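Local coordinates for protein LYND (Lyngbya aestuarii, PDB 4V1T) that probably acts as an ATP-dependent, YcaO-type cyclodehydratase that turns cysteine residues of a cyanobactin precursor peptide into thiazoline heterocycles, at residues Glu124-Ala129 against Thr255-Ala260; Gln544-Leu549 against Leu601-Phe606. One frame throughout, in Å; residues are numbered along the deposited sequence.

Interaction 1: residues Glu124-Ala129 against Thr255-Ala260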
ATOM      1  N   GLU B 124      20.669 -35.139   3.095  1.00 64.26           N
ATOM      2  CA  GLU B 124      20.157 -36.052   2.084  1.00 67.26           C
ATOM      3  C   GLU B 124      18.792 -36.599   2.471  1.00 69.50           C
ATOM      4  O   GLU B 124      18.080 -37.150   1.635  1.00 72.61           O
ATOM      5  CB  GLU B 124      21.132 -37.197   1.843  1.00 78.39           C
ATOM      6  CG  GLU B 124      22.505 -36.730   1.381  1.00102.37           C
ATOM      7  CD  GLU B 124      23.449 -36.370   2.524  1.00115.81           C
ATOM      8  OE1 GLU B 124      23.095 -36.559   3.712  1.00 93.22           O
ATOM      9  OE2 GLU B 124      24.566 -35.897   2.235  1.00123.80           O
ATOM     10  N   VAL B 125      18.429 -36.442   3.738  1.00 52.92           N
ATOM     11  CA  VAL B 125      17.089 -36.792   4.189  1.00 58.60           C
ATOM     12  C   VAL B 125      16.143 -35.643   3.865  1.00 52.84           C
ATOM     13  O   VAL B 125      14.955 -35.857   3.639  1.00 48.50           O
ATOM     14  CB  VAL B 125      17.030 -37.135   5.700  1.00 65.75           C
ATOM     15  CG1 VAL B 125      17.713 -38.471   5.968  1.00 59.96           C
ATOM     16  CG2 VAL B 125      17.646 -36.032   6.551  1.00 67.71           C
ATOM     17  N   THR B 126      16.682 -34.426   3.830  1.00 46.67           N
ATOM     18  CA  THR B 126      15.923 -33.263   3.410  1.00 45.31           C
ATOM     19  C   THR B 126      15.566 -33.389   1.934  1.00 42.99           C
ATOM     20  O   THR B 126      14.450 -33.080   1.527  1.00 53.41           O
ATOM     21  CB  THR B 126      16.703 -31.956   3.652  1.00 55.76           C
ATOM     22  OG1 THR B 126      16.783 -31.704   5.057  1.00 60.24           O
ATOM     23  CG2 THR B 126      16.010 -30.756   2.972  1.00 45.14           C
ATOM     24  N   VAL B 127      16.526 -33.841   1.137  1.00 43.96           N
ATOM     25  CA  VAL B 127      16.301 -34.093  -0.276  1.00 44.03           C
ATOM     26  C   VAL B 127      15.269 -35.205  -0.445  1.00 48.70           C
ATOM     27  O   VAL B 127      14.421 -35.165  -1.336  1.00 51.12           O
ATOM     28  CB  VAL B 127      17.610 -34.472  -1.001  1.00 47.19           C
ATOM     29  CG1 VAL B 127      17.334 -34.865  -2.445  1.00 55.53           C
ATOM     30  CG2 VAL B 127      18.597 -33.315  -0.951  1.00 54.54           C
ATOM     31  N   ALA B 128      15.346 -36.195   0.428  1.00 49.97           N
ATOM     32  CA  ALA B 128      14.439 -37.336   0.385  1.00 45.47           C
ATOM     33  C   ALA B 128      13.017 -36.935   0.778  1.00 46.59           C
ATOM     34  O   ALA B 128      12.052 -37.461   0.239  1.00 59.83           O
ATOM     35  CB  ALA B 128      14.948 -38.443   1.297  1.00 56.55           C
ATOM     36  N   ALA B 129      12.894 -35.996   1.707  1.00 48.15           N
ATOM     37  CA  ALA B 129      11.589 -35.520   2.153  1.00 49.78           C
ATOM     38  C   ALA B 129      10.856 -34.783   1.036  1.00 49.21           C
ATOM     39  O   ALA B 129       9.655 -34.990   0.831  1.00 53.93           O
ATOM     40  CB  ALA B 129      11.733 -34.615   3.367  1.00 51.73           C
ATOM     41  N   THR B 255       6.981 -27.343   6.095  1.00 52.04           N
ATOM     42  CA  THR B 255       6.170 -26.271   5.529  1.00 49.68           C
ATOM     43  C   THR B 255       6.803 -25.750   4.245  1.00 46.05           C
ATOM     44  O   THR B 255       6.114 -25.489   3.266  1.00 44.21           O
ATOM     45  CB  THR B 255       6.007 -25.095   6.515  1.00 37.98           C
ATOM     46  OG1 THR B 255       5.152 -25.485   7.594  1.00 44.14           O
ATOM     47  CG2 THR B 255       5.399 -23.880   5.822  1.00 42.70           C
ATOM     48  N   GLY B 256       8.118 -25.598   4.258  1.00 40.20           N
ATOM     49  CA  GLY B 256       8.844 -25.105   3.110  1.00 33.06           C
ATOM     50  C   GLY B 256       8.906 -26.093   1.951  1.00 39.63           C
ATOM     51  O   GLY B 256       8.803 -25.700   0.784  1.00 34.81           O
ATOM     52  N   LEU B 257       9.082 -27.371   2.262  1.00 40.29           N
ATOM     53  CA  LEU B 257       9.220 -28.388   1.223  1.00 42.49           C
ATOM     54  C   LEU B 257       7.880 -28.713   0.546  1.00 40.49           C
ATOM     55  O   LEU B 257       7.824 -28.961  -0.658  1.00 42.55           O
ATOM     56  CB  LEU B 257       9.827 -29.650   1.822  1.00 41.97           C
ATOM     57  CG  LEU B 257      11.253 -29.505   2.369  1.00 41.07           C
ATOM     58  CD1 LEU B 257      11.695 -30.789   3.056  1.00 48.50           C
ATOM     59  CD2 LEU B 257      12.237 -29.113   1.283  1.00 50.78           C
ATOM     60  N   GLN B 258       6.805 -28.712   1.323  1.00 38.26           N
ATOM     61  CA  GLN B 258       5.474 -28.985   0.789  1.00 43.24           C
ATOM     62  C   GLN B 258       5.012 -27.799  -0.055  1.00 41.61           C
ATOM     63  O   GLN B 258       4.438 -27.959  -1.129  1.00 42.21           O
ATOM     64  CB  GLN B 258       4.486 -29.264   1.928  1.00 37.16           C
ATOM     65  CG  GLN B 258       4.785 -30.533   2.727  1.00 38.64           C
ATOM     66  CD  GLN B 258       4.502 -31.804   1.958  1.00 34.90           C
ATOM     67  OE1 GLN B 258       4.031 -31.770   0.818  1.00 37.42           O
ATOM     68  NE2 GLN B 258       4.790 -32.935   2.575  1.00 38.64           N
ATOM     69  N   PHE B 259       5.284 -26.603   0.449  1.00 47.22           N
ATOM     70  CA  PHE B 259       5.045 -25.369  -0.283  1.00 43.19           C
ATOM     71  C   PHE B 259       5.810 -25.401  -1.609  1.00 40.84           C
ATOM     72  O   PHE B 259       5.274 -25.076  -2.663  1.00 37.13           O
ATOM     73  CB  PHE B 259       5.483 -24.186   0.579  1.00 55.45           C
ATOM     74  CG  PHE B 259       4.910 -22.858   0.179  1.00 55.19           C
ATOM     75  CD1 PHE B 259       4.323 -22.653  -1.057  1.00 48.81           C
ATOM     76  CD2 PHE B 259       4.990 -21.789   1.060  1.00 57.95           C
ATOM     77  CE1 PHE B 259       3.820 -21.411  -1.402  1.00 47.97           C
ATOM     78  CE2 PHE B 259       4.497 -20.548   0.720  1.00 61.28           C
ATOM     79  CZ  PHE B 259       3.904 -20.360  -0.510  1.00 54.93           C
ATOM     80  N   ALA B 260       7.067 -25.809  -1.556  1.00 39.44           N
ATOM     81  CA  ALA B 260       7.877 -25.914  -2.763  1.00 38.84           C
ATOM     82  C   ALA B 260       7.285 -26.944  -3.729  1.00 40.89           C
ATOM     83  O   ALA B 260       7.275 -26.736  -4.945  1.00 32.22           O
ATOM     84  CB  ALA B 260       9.301 -26.280  -2.413  1.00 44.00           C
TER

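Interaction 2: residues Gln544-Leu549 against Leu601-Phe606. With MG (magnesium ion), chain O.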
ATOM      1  N   GLN B 544      17.016  19.096 -11.984  1.00 52.60           N
ATOM      2  CA  GLN B 544      17.131  19.007 -10.543  1.00 55.89           C
ATOM      3  C   GLN B 544      18.595  19.019 -10.115  1.00 51.92           C
ATOM      4  O   GLN B 544      18.954  19.682  -9.147  1.00 50.50           O
ATOM      5  CB  GLN B 544      16.434  17.748 -10.023  1.00 64.80           C
ATOM      6  CG  GLN B 544      16.388  17.644  -8.506  1.00 77.42           C
ATOM      7  CD  GLN B 544      15.584  18.759  -7.871  1.00 98.00           C
ATOM      8  OE1 GLN B 544      14.382  18.891  -8.120  1.00 91.33           O
ATOM      9  NE2 GLN B 544      16.249  19.578  -7.046  1.00114.86           N
ATOM     10  N   GLY B 545      19.432  18.287 -10.844  1.00 50.57           N
ATOM     11  CA  GLY B 545      20.852  18.215 -10.539  1.00 61.04           C
ATOM     12  C   GLY B 545      21.501  19.581 -10.604  1.00 50.70           C
ATOM     13  O   GLY B 545      22.267  19.958  -9.718  1.00 51.56           O
ATOM     14  N   PHE B 546      21.175  20.322 -11.658  1.00 45.74           N
ATOM     15  CA  PHE B 546      21.682  21.684 -11.842  1.00 41.13           C
ATOM     16  C   PHE B 546      21.268  22.572 -10.665  1.00 48.63           C
ATOM     17  O   PHE B 546      22.088  23.276 -10.085  1.00 38.95           O
ATOM     18  CB  PHE B 546      21.163  22.285 -13.164  1.00 40.60           C
ATOM     19  CG  PHE B 546      21.859  23.554 -13.563  1.00 47.14           C
ATOM     20  CD1 PHE B 546      21.459  24.772 -13.045  1.00 45.66           C
ATOM     21  CD2 PHE B 546      22.933  23.523 -14.435  1.00 55.03           C
ATOM     22  CE1 PHE B 546      22.116  25.936 -13.393  1.00 45.15           C
ATOM     23  CE2 PHE B 546      23.590  24.684 -14.792  1.00 61.46           C
ATOM     24  CZ  PHE B 546      23.180  25.894 -14.271  1.00 51.06           C
ATOM     25  N   MET B 547      19.990  22.531 -10.311  1.00 39.05           N
ATOM     26  CA  MET B 547      19.480  23.343  -9.217  1.00 39.75           C
ATOM     27  C   MET B 547      20.165  22.980  -7.908  1.00 48.06           C
ATOM     28  O   MET B 547      20.363  23.839  -7.042  1.00 45.23           O
ATOM     29  CB  MET B 547      17.961  23.164  -9.068  1.00 46.00           C
ATOM     30  CG  MET B 547      17.165  23.834 -10.166  1.00 50.62           C
ATOM     31  SD  MET B 547      17.524  25.595 -10.264  1.00 51.45           S
ATOM     32  CE  MET B 547      17.220  25.871 -11.996  1.00 52.95           C
ATOM     33  N   GLU B 548      20.528  21.710  -7.754  1.00 49.06           N
ATOM     34  CA  GLU B 548      21.273  21.315  -6.577  1.00 45.96           C
ATOM     35  C   GLU B 548      22.608  22.061  -6.564  1.00 50.92           C
ATOM     36  O   GLU B 548      22.974  22.638  -5.558  1.00 44.81           O
ATOM     37  CB  GLU B 548      21.500  19.809  -6.531  1.00 58.08           C
ATOM     38  CG  GLU B 548      22.116  19.342  -5.218  1.00 48.35           C
ATOM     39  CD  GLU B 548      21.886  17.872  -4.974  1.00 42.90           C
ATOM     40  OE1 GLU B 548      22.649  17.050  -5.513  1.00 43.54           O
ATOM     41  OE2 GLU B 548      20.924  17.539  -4.257  1.00 39.88           O
ATOM     42  N   LEU B 549      23.304  22.087  -7.692  1.00 49.31           N
ATOM     43  CA  LEU B 549      24.589  22.787  -7.772  1.00 46.47           C
ATOM     44  C   LEU B 549      24.502  24.273  -7.369  1.00 45.45           C
ATOM     45  O   LEU B 549      25.347  24.757  -6.618  1.00 40.24           O
ATOM     46  CB  LEU B 549      25.164  22.670  -9.181  1.00 42.77           C
ATOM     47  CG  LEU B 549      25.560  21.269  -9.666  1.00 41.31           C
ATOM     48  CD1 LEU B 549      26.285  21.377 -10.995  1.00 45.48           C
ATOM     49  CD2 LEU B 549      26.437  20.530  -8.666  1.00 44.90           C
ATOM     50  N   LEU B 601      23.834  34.077 -10.459  1.00 55.77           N
ATOM     51  CA  LEU B 601      23.077  33.418 -11.525  1.00 62.69           C
ATOM     52  C   LEU B 601      21.621  33.874 -11.535  1.00 61.24           C
ATOM     53  O   LEU B 601      20.916  33.710 -12.533  1.00 60.76           O
ATOM     54  CB  LEU B 601      23.154  31.898 -11.389  1.00 62.62           C
ATOM     55  CG  LEU B 601      24.551  31.267 -11.379  1.00 61.18           C
ATOM     56  CD1 LEU B 601      24.455  29.753 -11.497  1.00 58.45           C
ATOM     57  CD2 LEU B 601      25.431  31.827 -12.487  1.00 61.87           C
ATOM     58  N   GLY B 602      21.176  34.443 -10.418  1.00 60.05           N
ATOM     59  CA  GLY B 602      19.838  35.007 -10.324  1.00 55.75           C
ATOM     60  C   GLY B 602      18.740  33.969 -10.170  1.00 54.45           C
ATOM     61  O   GLY B 602      17.555  34.305 -10.193  1.00 50.93           O
ATOM     62  N   ILE B 603      19.129  32.706 -10.026  1.00 53.78           N
ATOM     63  CA  ILE B 603      18.177  31.628  -9.796  1.00 55.28           C
ATOM     64  C   ILE B 603      17.863  31.586  -8.309  1.00 55.66           C
ATOM     65  O   ILE B 603      18.765  31.422  -7.500  1.00 52.60           O
ATOM     66  CB  ILE B 603      18.736  30.266 -10.245  1.00 59.29           C
ATOM     67  CG1 ILE B 603      19.058  30.300 -11.750  1.00 51.95           C
ATOM     68  CG2 ILE B 603      17.739  29.158  -9.927  1.00 68.87           C
ATOM     69  CD1 ILE B 603      19.757  29.056 -12.268  1.00 46.29           C
ATOM     70  N   PRO B 604      16.580  31.725  -7.939  1.00 51.15           N
ATOM     71  CA  PRO B 604      16.300  31.843  -6.510  1.00 50.50           C
ATOM     72  C   PRO B 604      16.766  30.642  -5.691  1.00 48.97           C
ATOM     73  O   PRO B 604      16.505  29.493  -6.036  1.00 51.29           O
ATOM     74  CB  PRO B 604      14.778  31.996  -6.444  1.00 50.10           C
ATOM     75  CG  PRO B 604      14.261  31.731  -7.803  1.00 58.98           C
ATOM     76  CD  PRO B 604      15.375  31.867  -8.772  1.00 53.52           C
ATOM     77  N   ALA B 605      17.464  30.939  -4.606  1.00 47.51           N
ATOM     78  CA  ALA B 605      17.989  29.932  -3.714  1.00 41.15           C
ATOM     79  C   ALA B 605      17.771  30.431  -2.302  1.00 56.28           C
ATOM     80  O   ALA B 605      17.940  31.622  -2.022  1.00 48.31           O
ATOM     81  CB  ALA B 605      19.469  29.700  -3.978  1.00 42.61           C
ATOM     82  N   PHE B 606      17.396  29.525  -1.412  1.00 50.04           N
ATOM     83  CA  PHE B 606      17.043  29.916  -0.061  1.00 44.32           C
ATOM     84  C   PHE B 606      17.600  28.984   1.001  1.00 39.05           C
ATOM     85  O   PHE B 606      17.910  27.826   0.732  1.00 46.15           O
ATOM     86  CB  PHE B 606      15.525  29.983   0.062  1.00 43.48           C
ATOM     87  CG  PHE B 606      14.892  30.972  -0.867  1.00 50.07           C
ATOM     88  CD1 PHE B 606      14.717  32.291  -0.478  1.00 50.33           C
ATOM     89  CD2 PHE B 606      14.476  30.585  -2.129  1.00 46.76           C
ATOM     90  CE1 PHE B 606      14.131  33.208  -1.333  1.00 52.69           C
ATOM     91  CE2 PHE B 606      13.887  31.496  -2.987  1.00 51.88           C
ATOM     92  CZ  PHE B 606      13.719  32.808  -2.593  1.00 51.62           C
TER
HETATM   93 MG    MG O1778      20.133  15.625  -3.740  1.00 42.65          MG
HETATM   94  O   HOH W   1      19.186  13.752  -3.471  1.00 44.94           O
HETATM   95  O   HOH W   2      19.529  15.502  -5.767  1.00 45.86           O
HETATM   96  O   HOH W   3      21.620  14.417  -4.624  1.00 40.31           O

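Interaction 1: residues Glu124-Ala129 against Thr255-Ala260
L257 joins two helices of the N-terminal part of the chain in a small, buried contact without polar bonds, mostly methyl against methyl, its side chain on helix 250-275 meeting the first turns of helix 124-135 at T126 and A129. One methyl does the touching. CD1 of L257 lies 3.8 Å from CB of A129, and it also rests 3.9 Å from the backbone O of T126, so it nestles against the helix surface where those two residues sit one turn apart. The methyl CG2 of T126 flanks it more loosely, 4.3 Å from the same CD1. The leucine reaches this far because its chain is stretched: CD1 is anti to CA (chi2 175°), which carries it straight out from CG toward the other helix. The CA atoms of A129 and L257, the nearest pair across the segments, are 7.6 Å apart. The hydroxyl of T126 does not serve the contact; its OG1 is hydrogen-bonded to OG of S123.

The same leucine continues along helix 124-135 to L130 and also touches P185 in a loop. From helix 250-275, F259 and A260 pack on strand 189-196, while T255, Q258 and F259 meet the second subunit, so the helix touches both its own sheet and the dimer partner. Helix 124-135 follows strand 114-118 of a mixed sheet in which four strands run parallel. Such helix-on-helix packing over a sheet is the layered arrangement of an alpha/beta fold, consistent with the E1-like domain of cyanobactin heterocyclases.

Interaction 2: residues Gln544-Leu549 against Leu601-Phe606
OE1 of E548 is held by a hydrogen bond from the backbone N of G531 and by a long, weak ion pair with NH2 of R552, while its sister atom OE2 binds a magnesium ion at 2.1 Å. OE1 itself stays 3.4 Å from that magnesium, so the carboxylate coordinates through one oxygen. CG lies anti to the backbone N (chi1 -172°) and the chain runs on extended, carrying the carboxylate out from the helix to the metal. Three waters and two further atoms complete the coordination. E548 and Q544 also touch the bound ADP.

The preceding residues of helix 538-561, F546 and M547, face segment 601-606 instead, and both meet I603. M547 bends at chi2 (-57°), which brings SD to 3.6 Å from CG2 of I603. The other partner, F546, offers its ring edge: CD1 of I603 approaches CE1 at 4.1 Å, near the ring plane. Both side chains cross that of I603 at roughly a right angle, and they meet its two branches differently: CG2 touches SD and CE of M547, while CD1 touches CE of M547 and the edge of the F546 ring. C704 of helix 697-710 closes on F546 and M547 as well. With an alanine in place of I603, a gap would probably open beside SD and the ring edge, leaving the end of M547 less firmly held.

I603 stands just ahead of strand 605-612, the middle strand of a three-stranded antiparallel sheet. The contact therefore fastens the nucleotide-binding helix to the approach of this strand by dispersion alone, and the polar, metal-directed chemistry belongs to the adjoining E548.

Both interactions are buried and small, and neither relies on polar bonds between its segments, yet they lie on opposite sides of the chain's centre, with centres 59 Å apart and no shared helix or strand. Interaction 1 pairs two helices through aliphatic side chains and a backbone carbonyl, in the N-terminal region, where one of the helices also borders the second subunit. Interaction 2 sets a helix against the loop leading into a strand, inside the YcaO region, and adds a thioether and an aromatic edge to the aliphatic partner. The surroundings differ most: 544-549 carries magnesium and nucleotide contacts on the same helix, whereas 124-129 and 255-260 are plain structural packing.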